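Local coordinates for protein diacylglycerol O-acyltransferase (Marinobacter hydrocarbonoclasticus, PDB 6CHJ) that probably transfers an acyl group from acyl-CoA to diacylglycerol or a fatty alcohol, forming triacylglycerols or wax esters in lipid biosynthesis, at residues Tyr258-Asn263 and Lys328-Met333; Cys270-Arg275 and Gly323-Lys328. All coordinates share one frame; numbering follows the deposited sequence.

Both interactions join helix 262-280 and its lead-in turn to helix 322-338, and their centres lie about 10 Å apart. Interaction 1 is a surface contact at the start of helix 262-280, where a turn meets the middle of helix 322-338 through sparse van der Waals approaches. Interaction 2, nested inside the loop that interaction 1 closes, lies two to three turns further into helix 262-280 and is partly buried; Arg325 lies against two alanines there and close to Arg275. The contacts share Lys328 and meet directly, Ile329 CD1 of the first lying 3.6 Å from Ala271 CB of the second. A methyl-to-imidazole approach at the surface thus gives way to arginine packing in the partly buried part.

Interaction 1: residues Tyr258-Asn263 and Lys328-Met333; sequences YGTTVN and KIHHGM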
loop_
_atom_site.group_PDB
_atom_site.type_symbol
_atom_site.label_atom_id
_atom_site.label_comp_id
_atom_site.label_asym_id
_atom_site.label_seq_id
_atom_site.Cartn_x
_atom_site.Cartn_y
_atom_site.Cartn_z
ATOM N N TYR B 258 -19.291 -39.262 -12.677
ATOM C CA TYR B 258 -19.889 -39.370 -11.354
ATOM C C TYR B 258 -21.337 -38.903 -11.321
ATOM O O TYR B 258 -21.951 -38.923 -10.252
ATOM C CB TYR B 258 -19.079 -38.555 -10.332
ATOM C CG TYR B 258 -17.677 -39.067 -10.067
ATOM C CD1 TYR B 258 -17.417 -39.933 -9.019
ATOM C CD2 TYR B 258 -16.617 -38.669 -10.865
ATOM C CE1 TYR B 258 -16.150 -40.390 -8.780
ATOM C CE2 TYR B 258 -15.355 -39.121 -10.637
ATOM C CZ TYR B 258 -15.116 -39.972 -9.599
ATOM O OH TYR B 258 -13.829 -40.411 -9.381
ATOM N N GLY B 259 -21.893 -38.467 -12.448
ATOM C CA GLY B 259 -23.242 -37.933 -12.410
ATOM C C GLY B 259 -23.399 -36.769 -11.455
ATOM O O GLY B 259 -24.368 -36.728 -10.688
ATOM N N THR B 260 -22.463 -35.820 -11.474
ATOM C CA THR B 260 -22.557 -34.600 -10.679
ATOM C C THR B 260 -22.537 -33.389 -11.601
ATOM O O THR B 260 -22.401 -33.519 -12.819
ATOM C CB THR B 260 -21.418 -34.495 -9.661
ATOM O OG1 THR B 260 -20.182 -34.269 -10.356
ATOM C CG2 THR B 260 -21.331 -35.762 -8.783
ATOM N N THR B 261 -22.685 -32.204 -11.001
ATOM C CA THR B 261 -22.677 -30.931 -11.711
ATOM C C THR B 261 -21.270 -30.348 -11.722
ATOM O O THR B 261 -20.369 -30.836 -11.035
ATOM C CB THR B 261 -23.623 -29.927 -11.058
ATOM O OG1 THR B 261 -23.004 -29.426 -9.871
ATOM C CG2 THR B 261 -24.940 -30.575 -10.674
ATOM N N VAL B 262 -21.078 -29.286 -12.513
ATOM C CA VAL B 262 -19.795 -28.586 -12.488
ATOM C C VAL B 262 -19.562 -27.954 -11.121
ATOM O O VAL B 262 -18.492 -28.115 -10.522
ATOM C CB VAL B 262 -19.705 -27.536 -13.612
ATOM C CG1 VAL B 262 -18.385 -26.765 -13.499
ATOM C CG2 VAL B 262 -19.781 -28.211 -14.985
ATOM N N ASN B 263 -20.573 -27.259 -10.591
ATOM C CA ASN B 263 -20.442 -26.630 -9.278
ATOM C C ASN B 263 -20.009 -27.629 -8.211
ATOM O O ASN B 263 -19.253 -27.277 -7.297
ATOM C CB ASN B 263 -21.754 -25.961 -8.872
ATOM C CG ASN B 263 -21.750 -24.469 -9.138
ATOM O OD1 ASN B 263 -21.878 -23.659 -8.214
ATOM N ND2 ASN B 263 -21.598 -24.092 -10.409
ATOM N N LYS B 328 -20.761 -36.999 -1.117
ATOM C CA LYS B 328 -21.286 -36.403 0.109
ATOM C C LYS B 328 -21.412 -34.886 -0.019
ATOM O O LYS B 328 -22.330 -34.295 0.562
ATOM C CB LYS B 328 -20.411 -36.767 1.311
ATOM C CG LYS B 328 -20.266 -38.259 1.541
ATOM C CD LYS B 328 -20.189 -38.594 3.021
ATOM C CE LYS B 328 -19.767 -40.044 3.238
ATOM N NZ LYS B 328 -19.285 -40.289 4.634
ATOM N N ILE B 329 -20.507 -34.244 -0.773
ATOM C CA ILE B 329 -20.644 -32.813 -1.048
ATOM C C ILE B 329 -21.839 -32.568 -1.961
ATOM O O ILE B 329 -22.628 -31.639 -1.740
ATOM C CB ILE B 329 -19.340 -32.241 -1.655
ATOM C CG1 ILE B 329 -18.230 -32.146 -0.602
ATOM C CG2 ILE B 329 -19.580 -30.867 -2.272
ATOM C CD1 ILE B 329 -16.810 -32.142 -1.175
ATOM N N HIS B 330 -21.999 -33.403 -2.992
ATOM C CA HIS B 330 -23.063 -33.195 -3.966
ATOM C C HIS B 330 -24.438 -33.270 -3.305
ATOM O O HIS B 330 -25.245 -32.337 -3.415
ATOM C CB HIS B 330 -22.937 -34.222 -5.096
ATOM C CG HIS B 330 -24.221 -34.502 -5.812
ATOM N ND1 HIS B 330 -24.606 -35.777 -6.172
ATOM C CD2 HIS B 330 -25.200 -33.675 -6.253
ATOM C CE1 HIS B 330 -25.771 -35.723 -6.793
ATOM N NE2 HIS B 330 -26.158 -34.460 -6.846
ATOM N N HIS B 331 -24.721 -34.382 -2.610
ATOM C CA HIS B 331 -26.013 -34.519 -1.948
ATOM C C HIS B 331 -26.169 -33.503 -0.829
ATOM O O HIS B 331 -27.276 -32.995 -0.605
ATOM C CB HIS B 331 -26.196 -35.953 -1.420
ATOM C CG HIS B 331 -26.439 -36.965 -2.498
ATOM N ND1 HIS B 331 -25.619 -38.058 -2.693
ATOM C CD2 HIS B 331 -27.392 -37.031 -3.460
ATOM C CE1 HIS B 331 -26.065 -38.758 -3.724
ATOM N NE2 HIS B 331 -27.138 -38.157 -4.208
ATOM N N GLY B 332 -25.073 -33.180 -0.135
ATOM C CA GLY B 332 -25.168 -32.221 0.947
ATOM C C GLY B 332 -25.605 -30.847 0.477
ATOM O O GLY B 332 -26.317 -30.140 1.195
ATOM N N MET B 333 -25.205 -30.455 -0.733
ATOM C CA MET B 333 -25.600 -29.152 -1.256
ATOM C C MET B 333 -26.955 -29.213 -1.950
ATOM O O MET B 333 -27.761 -28.282 -1.825
ATOM C CB MET B 333 -24.524 -28.612 -2.215
ATOM C CG MET B 333 -23.208 -28.323 -1.526
ATOM S SD MET B 333 -22.108 -27.233 -2.432
ATOM C CE MET B 333 -21.691 -28.260 -3.852
#
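The tight turn between helix 248-258 and helix 262-280 rests against helix 322-338, with Gly259 and Thr260 beside His330 and Asn263 beside Met333. A Schellman motif ends the first helix: Gly259 takes a left-handed backbone conformation (phi 58°), which glycine adopts readily. Two residues on, Thr261 is the N-cap of the next helix: its side chain caps a backbone N in the first turn, and OG1 also hydrogen-bonds with Asp264 OD2. Between them, Thr260 presents its methyl to the imidazole, CG2 lying 4.2 Å from His330 ND1 and approaching the ring at a slant. The carbonyl of Gly259 adds a looser approach, its O 4.3 Å from His330 CE1. With CG anti to the backbone N (chi1 155°), the His330 ring reaches toward the turn. Its other nitrogen, NE2, hydrogen-bonds to Glu334 one helical turn later, while ND1 lies over the ring centre of His331, 3.9 Å above that plane. At the far end of the contact Met333 extends its terminal methyl, CE, to 4.3 Å from the backbone O of Asn263, a carbonyl that also accepts a hydrogen bond from Thr267. The polar groups here thus find their bonds mainly within their own helices, so the two segments meet at the surface by a few long van der Waals approaches, with no polar bond between them.

Interaction 2: residues Cys270-Arg275 and Gly323-Lys328; sequences CAAALR and GERLLK
Arg325 buries more surface than any other residue of this contact, reaching from helix 322-338 across the side of helix 262-280. Its chain bends at the third torsion (chi3 -46°), which brings NH1 to Ala272 and NH2 to Arg275. The aliphatic part is met first, CD lying 4.1 Å from Ala271 CB; the terminal NH1 then comes within 3.6 Å of Ala272 CB. Arg275 extends from CG to NE and sets its CD over one face of the Arg325 guanidinium, 3.5 Å from Arg325 NH2. The two guanidinium planes are only 14° apart, and Arg275 NE is likewise 3.5 Å from Arg325 NH2, so like charges lie close. Backbone carbonyls of the loop before helix 322-338 hold both groups: Val319 O bonds to Arg325 NE and Thr317 O to Arg275 NH1, which probably offsets part of the repulsion. Were Arg325 an alanine, a gap would probably open beside Ala271 and Ala272, and Arg275 CD and Val319 O would lose this partner. The axes of 270-275 and 323-328 approach to 10.7 Å, with 127° between their N-to-C directions. Cys270 and Leu274 touch strands 376-380 and 410-417, consistent with the helix-on-sheet layering of the CoA-dependent acyltransferase fold.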
loop_
_atom_site.group_PDB
_atom_site.type_symbol
_atom_site.label_atom_id
_atom_site.label_comp_id
_atom_site.label_asym_id
_atom_site.label_seq_id
_atom_site.Cartn_x
_atom_site.Cartn_y
_atom_site.Cartn_z
ATOM N N CYS B 270 -12.081 -27.599 -4.062
ATOM C CA CYS B 270 -11.767 -26.783 -2.885
ATOM C C CYS B 270 -11.682 -27.637 -1.620
ATOM O O CYS B 270 -10.728 -27.506 -0.842
ATOM C CB CYS B 270 -12.794 -25.658 -2.709
ATOM S SG CYS B 270 -12.892 -24.473 -4.123
ATOM N N ALA B 271 -12.670 -28.516 -1.391
ATOM C CA ALA B 271 -12.608 -29.432 -0.244
ATOM C C ALA B 271 -11.308 -30.241 -0.223
ATOM O O ALA B 271 -10.644 -30.341 0.816
ATOM C CB ALA B 271 -13.806 -30.379 -0.256
ATOM N N ALA B 272 -10.931 -30.834 -1.360
ATOM C CA ALA B 272 -9.688 -31.609 -1.416
ATOM C C ALA B 272 -8.480 -30.728 -1.109
ATOM O O ALA B 272 -7.676 -31.051 -0.223
ATOM C CB ALA B 272 -9.528 -32.279 -2.787
ATOM N N ALA B 273 -8.352 -29.595 -1.814
ATOM C CA ALA B 273 -7.222 -28.693 -1.584
ATOM C C ALA B 273 -7.141 -28.270 -0.123
ATOM O O ALA B 273 -6.055 -28.274 0.475
ATOM C CB ALA B 273 -7.313 -27.467 -2.498
ATOM N N LEU B 274 -8.282 -27.904 0.473
ATOM C CA LEU B 274 -8.268 -27.473 1.867
ATOM C C LEU B 274 -7.826 -28.606 2.773
ATOM O O LEU B 274 -7.103 -28.386 3.754
ATOM C CB LEU B 274 -9.654 -26.984 2.288
ATOM C CG LEU B 274 -10.060 -25.563 1.897
ATOM C CD1 LEU B 274 -11.556 -25.397 2.049
ATOM C CD2 LEU B 274 -9.289 -24.509 2.726
ATOM N N ARG B 275 -8.272 -29.826 2.458
ATOM C CA ARG B 275 -7.901 -30.996 3.237
ATOM C C ARG B 275 -6.397 -31.223 3.175
ATOM O O ARG B 275 -5.732 -31.332 4.211
ATOM C CB ARG B 275 -8.678 -32.217 2.725
ATOM C CG ARG B 275 -8.367 -33.510 3.447
ATOM C CD ARG B 275 -9.130 -34.677 2.837
ATOM N NE ARG B 275 -8.417 -35.923 3.074
ATOM C CZ ARG B 275 -8.431 -36.593 4.223
ATOM N NH1 ARG B 275 -9.167 -36.166 5.237
ATOM N NH2 ARG B 275 -7.718 -37.711 4.349
ATOM N N GLY B 323 -13.926 -39.829 -4.445
ATOM C CA GLY B 323 -15.282 -40.052 -4.931
ATOM C C GLY B 323 -16.316 -39.994 -3.820
ATOM O O GLY B 323 -17.413 -39.466 -4.001
ATOM N N GLU B 324 -15.975 -40.524 -2.653
ATOM C CA GLU B 324 -16.856 -40.406 -1.500
ATOM C C GLU B 324 -17.085 -38.936 -1.132
ATOM O O GLU B 324 -18.230 -38.500 -0.929
ATOM C CB GLU B 324 -16.247 -41.182 -0.335
ATOM C CG GLU B 324 -17.215 -41.515 0.766
ATOM C CD GLU B 324 -16.507 -42.026 1.997
ATOM O OE1 GLU B 324 -17.072 -41.887 3.111
ATOM O OE2 GLU B 324 -15.378 -42.552 1.849
ATOM N N ARG B 325 -15.998 -38.150 -1.080
ATOM C CA ARG B 325 -16.107 -36.744 -0.693
ATOM C C ARG B 325 -16.910 -35.939 -1.711
ATOM O O ARG B 325 -17.791 -35.156 -1.328
ATOM C CB ARG B 325 -14.723 -36.132 -0.498
ATOM C CG ARG B 325 -14.749 -34.952 0.470
ATOM C CD ARG B 325 -13.384 -34.316 0.665
ATOM N NE ARG B 325 -12.361 -35.330 0.877
ATOM C CZ ARG B 325 -11.404 -35.618 0.001
ATOM N NH1 ARG B 325 -11.338 -34.968 -1.158
ATOM N NH2 ARG B 325 -10.520 -36.559 0.286
ATOM N N LEU B 326 -16.652 -36.134 -3.004
ATOM C CA LEU B 326 -17.450 -35.437 -4.004
ATOM C C LEU B 326 -18.946 -35.697 -3.807
ATOM O O LEU B 326 -19.747 -34.756 -3.791
ATOM C CB LEU B 326 -17.000 -35.844 -5.402
ATOM C CG LEU B 326 -17.949 -35.494 -6.542
ATOM C CD1 LEU B 326 -18.043 -33.989 -6.731
ATOM C CD2 LEU B 326 -17.480 -36.194 -7.839
ATOM N N LEU B 327 -19.344 -36.963 -3.605
ATOM C CA LEU B 327 -20.775 -37.278 -3.562
ATOM C C LEU B 327 -21.436 -36.833 -2.259
ATOM O O LEU B 327 -22.566 -36.327 -2.284
ATOM C CB LEU B 327 -21.005 -38.774 -3.784
ATOM C CG LEU B 327 -20.368 -39.293 -5.066
ATOM C CD1 LEU B 327 -20.241 -40.804 -4.972
ATOM C CD2 LEU B 327 -21.165 -38.858 -6.281
ATOM N N LYS B 328 -20.761 -36.999 -1.117
ATOM C CA LYS B 328 -21.286 -36.403 0.109
ATOM C C LYS B 328 -21.412 -34.886 -0.019
ATOM O O LYS B 328 -22.330 -34.295 0.562
ATOM C CB LYS B 328 -20.411 -36.767 1.311
ATOM C CG LYS B 328 -20.266 -38.259 1.541
ATOM C CD LYS B 328 -20.189 -38.594 3.021
ATOM C CE LYS B 328 -19.767 -40.044 3.238
ATOM N NZ LYS B 328 -19.285 -40.289 4.634
#